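Local coordinates for neuraminidase (Influenza A virus, PDB 4GDI), which may remove terminal sialic acids from viral and cellular glycoconjugates, although the putative active site of this bat-virus neuraminidase-like protein has diverged, at residues S41-V46 against F56-G61; E77-T82 against E94-G99; Q268-D273 against S321-P326; I337-E342 against S357-I362. All blocks are in the same frame, centred on the assembly; numbering follows the deposited sequence.

How the interactions relate
All four contacts are largely buried in the beta-propeller. Interactions 1 and 2 share one antiparallel sheet, in which strands 53-64 and 78-83 are neighbours. Each carries a beta bulge. Interactions 3 and 4 meet in another sheet, where strand 317-324 pairs with 338-346. Interaction 2 reaches furthest toward the surface: Glu94 is exposed, and a second subunit packs against Tyr80 and Met95. Interaction 3 lies nearest the chain centre and joins a loop to a strand through one backbone bond, two waters and a pair of phenylalanines. Interaction 4 is a hairpin with a disulfide. The Arg43-Glu77 salt bridge links interactions 1 and 2, and Trp340 of interaction 4 packs on Tyr45 and Val46 of interaction 1.

Interaction 1. Residues S41-V46 against F56-G61; sequences SRRAYV and FFIAYG
Arg42 lays its guanidinium against the base of the Tyr60 side chain. Tyr60 CB sits over the centre of one guanidinium face, 3.6 Å from Arg42 CZ. The ring and guanidinium planes are 26° apart. Arg42 CG lies between its own backbone N and carbonyl carbon (chi1 59°), 3.9 Å from Tyr60 CD2. Beyond CG the chain runs extended to NE. Arg42 NH2 forms a salt bridge to Glu74. A water accepts from Arg42 NH2 and also lies within hydrogen-bonding distance of Ala59 O. Ser41 O lies in the plane of the Tyr60 ring at its edge, 3.5 Å from Tyr60 CE2. A second water donates to both Ser41 O and Tyr60 OH.

The segments are antiparallel neighbours in a sheet of the propeller. Arg42 with Ile58 and Tyr45 with Phe56 are hydrogen-bonded pairs, with two bonds each. The register shifts by one between them, a beta bulge, where the chain turns a corner at Arg43. The Arg43 side chain passes Ile58, CB to CG1 4.1 Å. Its chain bends at chi3, which sets NE. Arg43 NE bonds to Arg100 O, and NH2 forms a salt bridge with Glu77.

Phe56 CB lies over one face of the Tyr45 ring, toward the rim, 3.5 Å from Tyr45 CZ. The Tyr45 and Phe56 rings are tilted by only 11° but are offset so far that they hardly overlap. Tyr45 OH bonds to Ser102. Ala44 CB packs on Phe57 CB at 3.6 Å.

Interaction 2. Residues E77-T82 against E94-G99; sequences ESLYKT and EMILPG
Met95 CB lies over one face of the Tyr80 ring, 4.0 Å from the Tyr80 centroid and offset toward the rim. The sulfur is farther off and oblique: Met95 SD is 5.5 Å from the Tyr80 centroid, a Met-aromatic contact. The Met95 chain bends at chi3 (-81°), which carries CE to 3.2 Å from Tyr80 OH. Phe28 of a second subunit packs on Tyr80, and its His25 on Met95, so this face lies at a subunit interface of the tetramer.

Other apolar contacts involve Ile96. Its CD1 lies against the aliphatic start of Lys81, 3.7 Å from Lys81 CB, and the two side chains cross at about a right angle.

Backbone bonds join the strands as an antiparallel hairpin of the propeller. Ile96 and Leu97 both face Leu79, which makes a classic beta bulge. Leu79 N donates to Leu97 O at 2.8 Å, and Ile96 N donates to Leu79 O at 2.8 Å. Lys81 and Glu94 form a hydrogen-bonded pair with two bonds. At the other end Gly99 N reaches Glu77 O at 2.8 Å, from 37° out of the carbonyl plane.

The charged Lys81 and Glu94 chains run side by side in the same direction, but Lys81 NZ and Glu94 OE1 stay 4.8 Å apart. Lys81 also makes a cation-pi contact with Phe54.

Interaction 3. Residues Q268-D273 against S321-P326; sequences QGFILD and SGFFQP. With NO3 (nitrate ion), chain B.
Gln268 O is held by the backbone of Ser321 and by a water. Ser321 N donates to Gln268 O at 3.0 Å, from 52° above the carbonyl plane. The water donates to Gln268 O at 2.8 Å and accepts from Ser321 OG. A second water donates to Ser321 OG at 2.7 Å and accepts from Phe270 N. The serine hydroxyl is thus bridged twice to the loop 268-273.

The apolar half centres on two phenylalanines. Phe270 CB lies over one face of the Phe323 ring, toward the rim, 3.6 Å from Phe323 CZ. The rings themselves meet obliquely, with planes 53° apart. Leu272 CD1 is 4.0 Å from Phe323 CE1. The contact sets a loop against strand 317-324 near the middle of the propeller. A nitrate, probably from the crystallisation liquor, accepts from Gln268 N and Arg320. One direct backbone bond and two water bridges carry the polar side, so the loop is joined to the strand there partly through water; Phe270, Leu272 and Phe323 make the apolar side.

Interaction 4. Residues I337-E342 against S357-I362; sequences ICFWLE and STFCGI
Phe339 lies across Phe359, whose CB sits over one face of the Phe339 ring and 3.4 Å from Phe339 CZ. Phe339 CG lies between its backbone N and carbonyl carbon (chi1 65°), which turns the ring toward Phe359 CB. With 5.2 Å between the Phe339 and Phe359 centroids and 9° between their planes, the rings are displaced sidelong and share little overlap. Leu341 CD2 is a marginal 4.5 Å from Phe359 CE1.

On the other face of the hairpin, Cys338 and Cys360 form a disulfide, SG to SG 2.1 Å with a chi3 of 97°. They are a non-hydrogen-bonded antiparallel pair, so this is a cross-strand disulfide. Phe339 and Phe359 are joined by two backbone bonds, as are Leu341 and Ser357. Ser357 OG also makes a weak bond to Leu341 O at 3.3 Å. Beside the start of strand 338-346 and the end of strand 352-362, Gly361 N donates to Ile337 O, and a water bridges Ile337 N and Gly361 O.

The hairpin forms the middle of a four-stranded antiparallel propeller blade. Strand 317-324 flanks strand 338-346, and strand 20-25 flanks strand 352-362. Trp21 meets the Phe339 ring edge-to-face, and on the disulfide face Trp340 packs against Tyr45 and Val46 of strand 44-48.

Interaction 1. Residues S41-V46 against F56-G61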
loop_
_atom_site.group_PDB
_atom_site.type_symbol
_atom_site.label_atom_id
_atom_site.label_comp_id
_atom_site.label_asym_id
_atom_site.label_seq_id
_atom_site.Cartn_x
_atom_site.Cartn_y
_atom_site.Cartn_z
ATOM N N SER A 41 19.031 -9.044 0.826
ATOM C CA SER A 41 18.520 -10.409 0.806
ATOM C C SER A 41 19.539 -11.459 0.397
ATOM O O SER A 41 20.449 -11.210 -0.390
ATOM C CB SER A 41 17.314 -10.483 -0.130
ATOM O OG SER A 41 17.621 -9.988 -1.423
ATOM N N ARG A 42 19.353 -12.655 0.928
ATOM C CA ARG A 42 20.121 -13.795 0.489
ATOM C C ARG A 42 19.222 -15.008 0.525
ATOM O O ARG A 42 18.172 -14.982 1.157
ATOM C CB ARG A 42 21.370 -13.996 1.358
ATOM C CG ARG A 42 21.128 -14.210 2.848
ATOM C CD ARG A 42 22.481 -14.321 3.573
ATOM N NE ARG A 42 22.356 -14.284 5.027
ATOM C CZ ARG A 42 23.333 -13.922 5.857
ATOM N NH1 ARG A 42 24.521 -13.553 5.386
ATOM N NH2 ARG A 42 23.120 -13.918 7.166
ATOM N N ARG A 43 19.637 -16.054 -0.186
ATOM C CA ARG A 43 18.916 -17.306 -0.260
ATOM C C ARG A 43 17.507 -17.052 -0.795
ATOM O O ARG A 43 16.545 -17.705 -0.403
ATOM C CB ARG A 43 18.922 -18.016 1.099
ATOM C CG ARG A 43 20.359 -18.232 1.600
ATOM C CD ARG A 43 20.532 -19.382 2.579
ATOM N NE ARG A 43 20.295 -18.975 3.961
ATOM C CZ ARG A 43 21.154 -18.284 4.712
ATOM N NH1 ARG A 43 22.328 -17.896 4.220
ATOM N NH2 ARG A 43 20.832 -17.974 5.964
ATOM N N ALA A 44 17.421 -16.127 -1.742
ATOM C CA ALA A 44 16.143 -15.739 -2.309
ATOM C C ALA A 44 15.681 -16.720 -3.383
ATOM O O ALA A 44 16.479 -17.454 -3.981
ATOM C CB ALA A 44 16.200 -14.322 -2.877
ATOM N N TYR A 45 14.370 -16.733 -3.600
ATOM C CA TYR A 45 13.763 -17.533 -4.656
ATOM C C TYR A 45 12.372 -16.977 -4.933
ATOM O O TYR A 45 11.893 -16.101 -4.217
ATOM C CB TYR A 45 13.696 -19.019 -4.264
ATOM C CG TYR A 45 12.927 -19.293 -2.976
ATOM C CD1 TYR A 45 13.553 -19.200 -1.746
ATOM C CD2 TYR A 45 11.581 -19.634 -3.006
ATOM C CE1 TYR A 45 12.872 -19.443 -0.567
ATOM C CE2 TYR A 45 10.878 -19.891 -1.827
ATOM C CZ TYR A 45 11.535 -19.793 -0.613
ATOM O OH TYR A 45 10.869 -20.025 0.551
ATOM N N VAL A 46 11.717 -17.498 -5.960
ATOM C CA VAL A 46 10.434 -16.965 -6.366
ATOM C C VAL A 46 9.346 -18.021 -6.218
ATOM O O VAL A 46 9.584 -19.199 -6.471
ATOM C CB VAL A 46 10.468 -16.481 -7.840
ATOM C CG1 VAL A 46 9.062 -16.055 -8.279
ATOM C CG2 VAL A 46 11.468 -15.332 -8.024
ATOM N N PHE A 56 10.766 -14.584 -2.079
ATOM C CA PHE A 56 10.979 -15.016 -0.710
ATOM C C PHE A 56 12.486 -14.983 -0.452
ATOM O O PHE A 56 13.265 -15.375 -1.315
ATOM C CB PHE A 56 10.451 -16.437 -0.504
ATOM C CG PHE A 56 8.954 -16.539 -0.538
ATOM C CD1 PHE A 56 8.284 -16.559 -1.739
ATOM C CD2 PHE A 56 8.225 -16.635 0.633
ATOM C CE1 PHE A 56 6.920 -16.653 -1.773
ATOM C CE2 PHE A 56 6.856 -16.735 0.598
ATOM C CZ PHE A 56 6.208 -16.737 -0.593
ATOM N N PHE A 57 12.890 -14.546 0.733
ATOM C CA PHE A 57 14.307 -14.379 1.024
ATOM C C PHE A 57 14.616 -14.241 2.509
ATOM O O PHE A 57 13.748 -13.882 3.307
ATOM C CB PHE A 57 14.855 -13.156 0.282
ATOM C CG PHE A 57 14.254 -11.848 0.724
ATOM C CD1 PHE A 57 13.087 -11.379 0.156
ATOM C CD2 PHE A 57 14.880 -11.074 1.687
ATOM C CE1 PHE A 57 12.537 -10.169 0.563
ATOM C CE2 PHE A 57 14.338 -9.861 2.092
ATOM C CZ PHE A 57 13.168 -9.410 1.530
ATOM N N ILE A 58 15.862 -14.539 2.876
ATOM C CA ILE A 58 16.316 -14.307 4.234
ATOM C C ILE A 58 16.936 -12.913 4.253
ATOM O O ILE A 58 17.808 -12.608 3.430
ATOM C CB ILE A 58 17.360 -15.350 4.683
ATOM C CG1 ILE A 58 16.868 -16.777 4.416
ATOM C CG2 ILE A 58 17.687 -15.176 6.157
ATOM C CD1 ILE A 58 15.545 -17.117 5.094
ATOM N N ALA A 59 16.490 -12.062 5.173
ATOM C CA ALA A 59 17.058 -10.716 5.291
ATOM C C ALA A 59 18.340 -10.772 6.106
ATOM O O ALA A 59 18.415 -11.503 7.093
ATOM C CB ALA A 59 16.077 -9.772 5.957
ATOM N N TYR A 60 19.346 -10.005 5.704
ATOM C CA TYR A 60 20.563 -9.931 6.499
ATOM C C TYR A 60 21.003 -8.510 6.806
ATOM O O TYR A 60 21.966 -8.308 7.555
ATOM C CB TYR A 60 21.705 -10.699 5.847
ATOM C CG TYR A 60 22.267 -10.072 4.609
ATOM C CD1 TYR A 60 23.277 -9.113 4.688
ATOM C CD2 TYR A 60 21.817 -10.454 3.356
ATOM C CE1 TYR A 60 23.807 -8.545 3.552
ATOM C CE2 TYR A 60 22.342 -9.887 2.210
ATOM C CZ TYR A 60 23.337 -8.940 2.310
ATOM O OH TYR A 60 23.853 -8.383 1.160
ATOM N N GLY A 61 20.302 -7.529 6.259
ATOM C CA GLY A 61 20.610 -6.153 6.600
ATOM C C GLY A 61 19.706 -5.132 5.958
ATOM O O GLY A 61 18.903 -5.440 5.067
HETATM O O HOH W 1 21.971 -8.969 -1.369
HETATM O O HOH W 2 20.516 -13.424 7.931
#

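Interaction 2. Residues E77-T82 against E94-G99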
loop_
_atom_site.group_PDB
_atom_site.type_symbol
_atom_site.label_atom_id
_atom_site.label_comp_id
_atom_site.label_asym_id
_atom_site.label_seq_id
_atom_site.Cartn_x
_atom_site.Cartn_y
_atom_site.Cartn_z
ATOM N N GLU A 77 18.009 -14.227 11.932
ATOM C CA GLU A 77 17.601 -14.464 10.559
ATOM C C GLU A 77 16.112 -14.703 10.442
ATOM O O GLU A 77 15.559 -15.593 11.101
ATOM C CB GLU A 77 18.366 -15.657 9.984
ATOM C CG GLU A 77 19.865 -15.487 10.081
ATOM C CD GLU A 77 20.632 -16.521 9.281
ATOM O OE1 GLU A 77 20.854 -16.286 8.076
ATOM O OE2 GLU A 77 21.027 -17.553 9.864
ATOM N N SER A 78 15.485 -13.928 9.564
ATOM C CA SER A 78 14.059 -14.087 9.282
ATOM C C SER A 78 13.771 -14.105 7.785
ATOM O O SER A 78 14.432 -13.429 6.984
ATOM C CB SER A 78 13.257 -12.968 9.955
ATOM O OG SER A 78 13.266 -13.114 11.371
ATOM N N LEU A 79 12.774 -14.905 7.430
ATOM C CA LEU A 79 12.254 -14.997 6.082
ATOM C C LEU A 79 11.243 -13.874 5.814
ATOM O O LEU A 79 10.340 -13.633 6.625
ATOM C CB LEU A 79 11.549 -16.351 5.934
ATOM C CG LEU A 79 10.748 -16.570 4.660
ATOM C CD1 LEU A 79 11.687 -16.733 3.453
ATOM C CD2 LEU A 79 9.832 -17.785 4.841
ATOM N N TYR A 80 11.378 -13.231 4.658
ATOM C CA TYR A 80 10.502 -12.146 4.222
ATOM C C TYR A 80 9.982 -12.484 2.838
ATOM O O TYR A 80 10.545 -13.332 2.149
ATOM C CB TYR A 80 11.270 -10.816 4.078
ATOM C CG TYR A 80 11.680 -10.131 5.357
ATOM C CD1 TYR A 80 12.625 -10.698 6.202
ATOM C CD2 TYR A 80 11.149 -8.888 5.699
ATOM C CE1 TYR A 80 13.011 -10.054 7.370
ATOM C CE2 TYR A 80 11.529 -8.236 6.864
ATOM C CZ TYR A 80 12.455 -8.827 7.698
ATOM O OH TYR A 80 12.843 -8.177 8.847
ATOM N N LYS A 81 8.925 -11.799 2.418
ATOM C CA LYS A 81 8.523 -11.849 1.028
ATOM C C LYS A 81 8.096 -10.483 0.525
ATOM O O LYS A 81 7.561 -9.648 1.269
ATOM C CB LYS A 81 7.427 -12.882 0.787
ATOM C CG LYS A 81 6.027 -12.449 1.157
ATOM C CD LYS A 81 5.009 -13.369 0.487
ATOM C CE LYS A 81 3.597 -13.153 1.021
ATOM N NZ LYS A 81 2.566 -13.709 0.086
ATOM N N THR A 82 8.360 -10.276 -0.755
ATOM C CA THR A 82 8.109 -9.016 -1.442
ATOM C C THR A 82 7.489 -9.315 -2.807
ATOM O O THR A 82 7.939 -10.235 -3.495
ATOM C CB THR A 82 9.453 -8.274 -1.686
ATOM O OG1 THR A 82 10.079 -8.007 -0.429
ATOM C CG2 THR A 82 9.233 -6.968 -2.423
ATOM N N GLU A 94 7.153 -8.094 3.692
ATOM C CA GLU A 94 6.499 -8.636 4.874
ATOM C C GLU A 94 7.419 -9.654 5.532
ATOM O O GLU A 94 7.944 -10.537 4.865
ATOM C CB GLU A 94 5.191 -9.309 4.463
ATOM C CG GLU A 94 4.557 -10.177 5.510
ATOM C CD GLU A 94 3.315 -10.889 5.003
ATOM O OE1 GLU A 94 3.009 -10.759 3.800
ATOM O OE2 GLU A 94 2.652 -11.578 5.810
ATOM N N MET A 95 7.616 -9.534 6.838
ATOM C CA MET A 95 8.336 -10.561 7.582
ATOM C C MET A 95 7.373 -11.720 7.853
ATOM O O MET A 95 6.278 -11.502 8.348
ATOM C CB MET A 95 8.888 -10.004 8.892
ATOM C CG MET A 95 9.661 -11.038 9.703
ATOM S SD MET A 95 9.873 -10.550 11.433
ATOM C CE MET A 95 11.265 -9.440 11.346
ATOM N N ILE A 96 7.777 -12.940 7.508
ATOM C CA ILE A 96 6.893 -14.107 7.607
ATOM C C ILE A 96 7.152 -14.975 8.840
ATOM O O ILE A 96 6.230 -15.259 9.600
ATOM C CB ILE A 96 7.002 -14.999 6.355
ATOM C CG1 ILE A 96 6.553 -14.221 5.107
ATOM C CG2 ILE A 96 6.136 -16.250 6.520
ATOM C CD1 ILE A 96 6.801 -14.948 3.821
ATOM N N LEU A 97 8.398 -15.418 9.005
ATOM C CA LEU A 97 8.812 -16.281 10.116
ATOM C C LEU A 97 10.314 -16.115 10.327
ATOM O O LEU A 97 11.019 -15.697 9.412
ATOM C CB LEU A 97 8.531 -17.761 9.798
ATOM C CG LEU A 97 7.114 -18.332 9.944
ATOM C CD1 LEU A 97 7.085 -19.704 9.351
ATOM C CD2 LEU A 97 6.652 -18.395 11.403
ATOM N N PRO A 98 10.814 -16.455 11.524
ATOM C CA PRO A 98 12.264 -16.587 11.688
ATOM C C PRO A 98 12.749 -17.824 10.937
ATOM O O PRO A 98 12.029 -18.825 10.903
ATOM C CB PRO A 98 12.442 -16.788 13.198
ATOM C CG PRO A 98 11.133 -17.281 13.678
ATOM C CD PRO A 98 10.084 -16.705 12.783
ATOM N N GLY A 99 13.928 -17.754 10.337
ATOM C CA GLY A 99 14.469 -18.890 9.604
ATOM C C GLY A 99 15.816 -18.622 8.960
ATOM O O GLY A 99 16.095 -17.488 8.557
#

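Interaction 3. Residues Q268-D273 against S321-P326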
loop_
_atom_site.group_PDB
_atom_site.type_symbol
_atom_site.label_atom_id
_atom_site.label_comp_id
_atom_site.label_asym_id
_atom_site.label_seq_id
_atom_site.Cartn_x
_atom_site.Cartn_y
_atom_site.Cartn_z
ATOM N N GLN A 268 23.636 -23.524 -6.069
ATOM C CA GLN A 268 22.291 -23.919 -6.508
ATOM C C GLN A 268 22.082 -23.631 -7.985
ATOM O O GLN A 268 22.384 -22.533 -8.467
ATOM C CB GLN A 268 21.236 -23.168 -5.692
ATOM C CG GLN A 268 19.797 -23.652 -5.897
ATOM C CD GLN A 268 18.897 -23.227 -4.742
ATOM O OE1 GLN A 268 19.163 -22.228 -4.077
ATOM N NE2 GLN A 268 17.849 -23.991 -4.497
ATOM N N GLY A 269 21.554 -24.621 -8.697
ATOM C CA GLY A 269 21.264 -24.489 -10.111
ATOM C C GLY A 269 20.268 -25.529 -10.607
ATOM O O GLY A 269 19.848 -26.405 -9.858
ATOM N N PHE A 270 19.911 -25.439 -11.882
ATOM C CA PHE A 270 18.817 -26.234 -12.432
ATOM C C PHE A 270 19.127 -26.839 -13.801
ATOM O O PHE A 270 19.938 -26.301 -14.559
ATOM C CB PHE A 270 17.564 -25.357 -12.556
ATOM C CG PHE A 270 17.672 -24.265 -13.600
ATOM C CD1 PHE A 270 17.329 -24.510 -14.911
ATOM C CD2 PHE A 270 18.100 -22.986 -13.257
ATOM C CE1 PHE A 270 17.409 -23.504 -15.873
ATOM C CE2 PHE A 270 18.181 -21.973 -14.212
ATOM C CZ PHE A 270 17.845 -22.235 -15.520
ATOM N N ILE A 271 18.456 -27.954 -14.083
ATOM C CA ILE A 271 18.420 -28.596 -15.407
ATOM C C ILE A 271 16.952 -28.895 -15.713
ATOM O O ILE A 271 16.281 -29.551 -14.919
ATOM C CB ILE A 271 19.220 -29.924 -15.411
ATOM C CG1 ILE A 271 20.720 -29.646 -15.230
ATOM C CG2 ILE A 271 18.949 -30.736 -16.687
ATOM C CD1 ILE A 271 21.593 -30.875 -15.308
ATOM N N LEU A 272 16.436 -28.392 -16.829
ATOM C CA LEU A 272 15.089 -28.763 -17.252
ATOM C C LEU A 272 15.120 -30.176 -17.808
ATOM O O LEU A 272 15.605 -30.414 -18.912
ATOM C CB LEU A 272 14.540 -27.793 -18.291
ATOM C CG LEU A 272 13.055 -27.934 -18.643
ATOM C CD1 LEU A 272 12.188 -27.701 -17.429
ATOM C CD2 LEU A 272 12.667 -26.954 -19.748
ATOM N N ASP A 273 14.566 -31.097 -17.031
ATOM C CA ASP A 273 14.704 -32.527 -17.259
ATOM C C ASP A 273 13.521 -33.037 -18.088
ATOM O O ASP A 273 12.656 -33.753 -17.592
ATOM C CB ASP A 273 14.797 -33.228 -15.901
ATOM C CG ASP A 273 14.967 -34.725 -16.011
ATOM O OD1 ASP A 273 15.271 -35.239 -17.117
ATOM O OD2 ASP A 273 14.798 -35.386 -14.966
ATOM N N SER A 321 20.566 -20.188 -8.987
ATOM C CA SER A 321 19.422 -20.140 -9.885
ATOM C C SER A 321 18.506 -21.332 -9.609
ATOM O O SER A 321 18.938 -22.346 -9.063
ATOM C CB SER A 321 19.895 -20.137 -11.352
ATOM O OG SER A 321 20.666 -21.299 -11.648
ATOM N N GLY A 322 17.238 -21.225 -9.993
ATOM C CA GLY A 322 16.322 -22.340 -9.787
ATOM C C GLY A 322 14.973 -22.073 -10.392
ATOM O O GLY A 322 14.709 -20.969 -10.880
ATOM N N PHE A 323 14.111 -23.085 -10.351
ATOM C CA PHE A 323 12.828 -23.020 -11.028
ATOM C C PHE A 323 11.761 -22.286 -10.245
ATOM O O PHE A 323 11.758 -22.291 -9.014
ATOM C CB PHE A 323 12.279 -24.433 -11.244
ATOM C CG PHE A 323 13.101 -25.282 -12.156
ATOM C CD1 PHE A 323 13.205 -24.974 -13.496
ATOM C CD2 PHE A 323 13.710 -26.438 -11.676
ATOM C CE1 PHE A 323 13.941 -25.771 -14.338
ATOM C CE2 PHE A 323 14.443 -27.237 -12.508
ATOM C CZ PHE A 323 14.547 -26.908 -13.847
ATOM N N PHE A 324 10.832 -21.681 -10.974
ATOM C CA PHE A 324 9.493 -21.432 -10.430
ATOM C C PHE A 324 8.463 -21.590 -11.544
ATOM O O PHE A 324 8.799 -21.520 -12.734
ATOM C CB PHE A 324 9.367 -20.059 -9.764
ATOM C CG PHE A 324 9.334 -18.889 -10.730
ATOM C CD1 PHE A 324 10.504 -18.294 -11.168
ATOM C CD2 PHE A 324 8.120 -18.349 -11.140
ATOM C CE1 PHE A 324 10.469 -17.189 -12.024
ATOM C CE2 PHE A 324 8.067 -17.257 -12.003
ATOM C CZ PHE A 324 9.245 -16.665 -12.439
ATOM N N GLN A 325 7.221 -21.842 -11.162
ATOM C CA GLN A 325 6.166 -22.045 -12.152
ATOM C C GLN A 325 5.024 -21.060 -11.941
ATOM O O GLN A 325 4.462 -20.979 -10.847
ATOM C CB GLN A 325 5.617 -23.477 -12.093
ATOM C CG GLN A 325 6.589 -24.543 -12.561
ATOM C CD GLN A 325 6.007 -25.939 -12.416
ATOM O OE1 GLN A 325 5.816 -26.432 -11.298
ATOM N NE2 GLN A 325 5.692 -26.562 -13.533
ATOM N N PRO A 326 4.682 -20.309 -12.997
ATOM C CA PRO A 326 3.465 -19.493 -12.958
ATOM C C PRO A 326 2.278 -20.412 -12.716
ATOM O O PRO A 326 2.271 -21.521 -13.237
ATOM C CB PRO A 326 3.384 -18.898 -14.366
ATOM C CG PRO A 326 4.755 -19.043 -14.948
ATOM C CD PRO A 326 5.362 -20.251 -14.300
HETATM N N NO3 B . 23.264 -21.967 -2.200
HETATM O O1 NO3 B . 21.872 -22.075 -2.335
HETATM O O2 NO3 B . 23.824 -21.689 -0.940
HETATM O O3 NO3 B . 24.087 -22.134 -3.319
HETATM O O HOH W 3 23.381 -21.173 -10.683
HETATM O O HOH W 4 21.535 -23.423 -13.089
#

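Interaction 4. Residues I337-E342 against S357-I362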
loop_
_atom_site.group_PDB
_atom_site.type_symbol
_atom_site.label_atom_id
_atom_site.label_comp_id
_atom_site.label_asym_id
_atom_site.label_seq_id
_atom_site.Cartn_x
_atom_site.Cartn_y
_atom_site.Cartn_z
ATOM N N ILE A 337 7.228 -22.680 -17.723
ATOM C CA ILE A 337 8.329 -22.913 -16.788
ATOM C C ILE A 337 9.227 -21.682 -16.795
ATOM O O ILE A 337 9.483 -21.080 -17.852
ATOM C CB ILE A 337 9.137 -24.200 -17.145
ATOM C CG1 ILE A 337 10.221 -24.479 -16.098
ATOM C CG2 ILE A 337 9.759 -24.105 -18.521
ATOM C CD1 ILE A 337 9.675 -24.732 -14.708
ATOM N N CYS A 338 9.675 -21.281 -15.611
ATOM C CA CYS A 338 10.519 -20.098 -15.496
ATOM C C CYS A 338 11.678 -20.425 -14.576
ATOM O O CYS A 338 11.673 -21.450 -13.893
ATOM C CB CYS A 338 9.724 -18.919 -14.909
ATOM S SG CYS A 338 8.209 -18.429 -15.780
ATOM N N PHE A 339 12.688 -19.564 -14.554
ATOM C CA PHE A 339 13.711 -19.717 -13.541
ATOM C C PHE A 339 14.071 -18.366 -12.967
ATOM O O PHE A 339 13.831 -17.327 -13.588
ATOM C CB PHE A 339 14.946 -20.456 -14.088
ATOM C CG PHE A 339 15.690 -19.714 -15.181
ATOM C CD1 PHE A 339 16.699 -18.822 -14.871
ATOM C CD2 PHE A 339 15.402 -19.952 -16.516
ATOM C CE1 PHE A 339 17.388 -18.154 -15.876
ATOM C CE2 PHE A 339 16.087 -19.290 -17.528
ATOM C CZ PHE A 339 17.086 -18.392 -17.202
ATOM N N TRP A 340 14.599 -18.379 -11.747
ATOM C CA TRP A 340 15.125 -17.172 -11.142
ATOM C C TRP A 340 16.651 -17.298 -11.135
ATOM O O TRP A 340 17.197 -18.413 -11.142
ATOM C CB TRP A 340 14.552 -16.952 -9.728
ATOM C CG TRP A 340 14.630 -18.171 -8.803
ATOM C CD1 TRP A 340 13.626 -19.052 -8.521
ATOM C CD2 TRP A 340 15.771 -18.618 -8.053
ATOM N NE1 TRP A 340 14.067 -20.018 -7.653
ATOM C CE2 TRP A 340 15.384 -19.772 -7.350
ATOM C CE3 TRP A 340 17.085 -18.151 -7.912
ATOM C CZ2 TRP A 340 16.262 -20.470 -6.519
ATOM C CZ3 TRP A 340 17.944 -18.842 -7.094
ATOM C CH2 TRP A 340 17.535 -19.984 -6.409
ATOM N N LEU A 341 17.330 -16.157 -11.108
ATOM C CA LEU A 341 18.783 -16.124 -11.182
ATOM C C LEU A 341 19.343 -14.913 -10.435
ATOM O O LEU A 341 18.907 -13.789 -10.664
ATOM C CB LEU A 341 19.206 -16.081 -12.650
ATOM C CG LEU A 341 20.656 -15.706 -12.964
ATOM C CD1 LEU A 341 21.575 -16.818 -12.558
ATOM C CD2 LEU A 341 20.780 -15.416 -14.449
ATOM N N GLU A 342 20.261 -15.168 -9.507
ATOM C CA GLU A 342 20.959 -14.110 -8.777
ATOM C C GLU A 342 21.917 -13.409 -9.720
ATOM O O GLU A 342 22.742 -14.057 -10.390
ATOM C CB GLU A 342 21.777 -14.675 -7.614
ATOM C CG GLU A 342 20.970 -15.040 -6.368
ATOM C CD GLU A 342 21.827 -15.654 -5.275
ATOM O OE1 GLU A 342 22.951 -16.108 -5.593
ATOM O OE2 GLU A 342 21.378 -15.670 -4.097
ATOM N N SER A 357 16.855 -11.825 -10.891
ATOM C CA SER A 357 16.129 -11.625 -12.129
ATOM C C SER A 357 15.348 -12.912 -12.416
ATOM O O SER A 357 15.624 -13.971 -11.838
ATOM C CB SER A 357 17.098 -11.335 -13.262
ATOM O OG SER A 357 17.830 -12.507 -13.560
ATOM N N THR A 358 14.377 -12.827 -13.306
ATOM C CA THR A 358 13.575 -13.997 -13.655
ATOM C C THR A 358 13.434 -14.083 -15.168
ATOM O O THR A 358 13.374 -13.056 -15.841
ATOM C CB THR A 358 12.160 -13.944 -13.038
ATOM O OG1 THR A 358 11.482 -12.769 -13.480
ATOM C CG2 THR A 358 12.197 -13.947 -11.534
ATOM N N PHE A 359 13.384 -15.316 -15.677
ATOM C CA PHE A 359 13.302 -15.604 -17.106
ATOM C C PHE A 359 12.262 -16.706 -17.285
ATOM O O PHE A 359 12.222 -17.645 -16.506
ATOM C CB PHE A 359 14.632 -16.140 -17.644
ATOM C CG PHE A 359 15.699 -15.101 -17.806
ATOM C CD1 PHE A 359 16.441 -14.677 -16.727
ATOM C CD2 PHE A 359 15.967 -14.560 -19.055
ATOM C CE1 PHE A 359 17.431 -13.727 -16.885
ATOM C CE2 PHE A 359 16.960 -13.618 -19.219
ATOM C CZ PHE A 359 17.690 -13.202 -18.133
ATOM N N CYS A 360 11.438 -16.600 -18.310
ATOM C CA CYS A 360 10.451 -17.643 -18.589
ATOM C C CYS A 360 10.647 -18.225 -19.983
ATOM O O CYS A 360 11.112 -17.537 -20.900
ATOM C CB CYS A 360 9.040 -17.086 -18.441
ATOM S SG CYS A 360 8.621 -16.667 -16.744
ATOM N N GLY A 361 10.299 -19.499 -20.136
ATOM C CA GLY A 361 10.412 -20.160 -21.420
ATOM C C GLY A 361 9.360 -19.636 -22.374
ATOM O O GLY A 361 8.276 -19.276 -21.949
ATOM N N ILE A 362 9.692 -19.558 -23.660
ATOM C CA ILE A 362 8.714 -19.171 -24.678
ATOM C C ILE A 362 8.772 -20.217 -25.769
ATOM O O ILE A 362 9.789 -20.866 -25.944
ATOM C CB ILE A 362 8.986 -17.779 -25.296
ATOM C CG1 ILE A 362 10.409 -17.719 -25.865
ATOM C CG2 ILE A 362 8.783 -16.674 -24.258
ATOM C CD1 ILE A 362 10.688 -16.508 -26.743
HETATM O O HOH W 5 7.383 -21.634 -20.575
#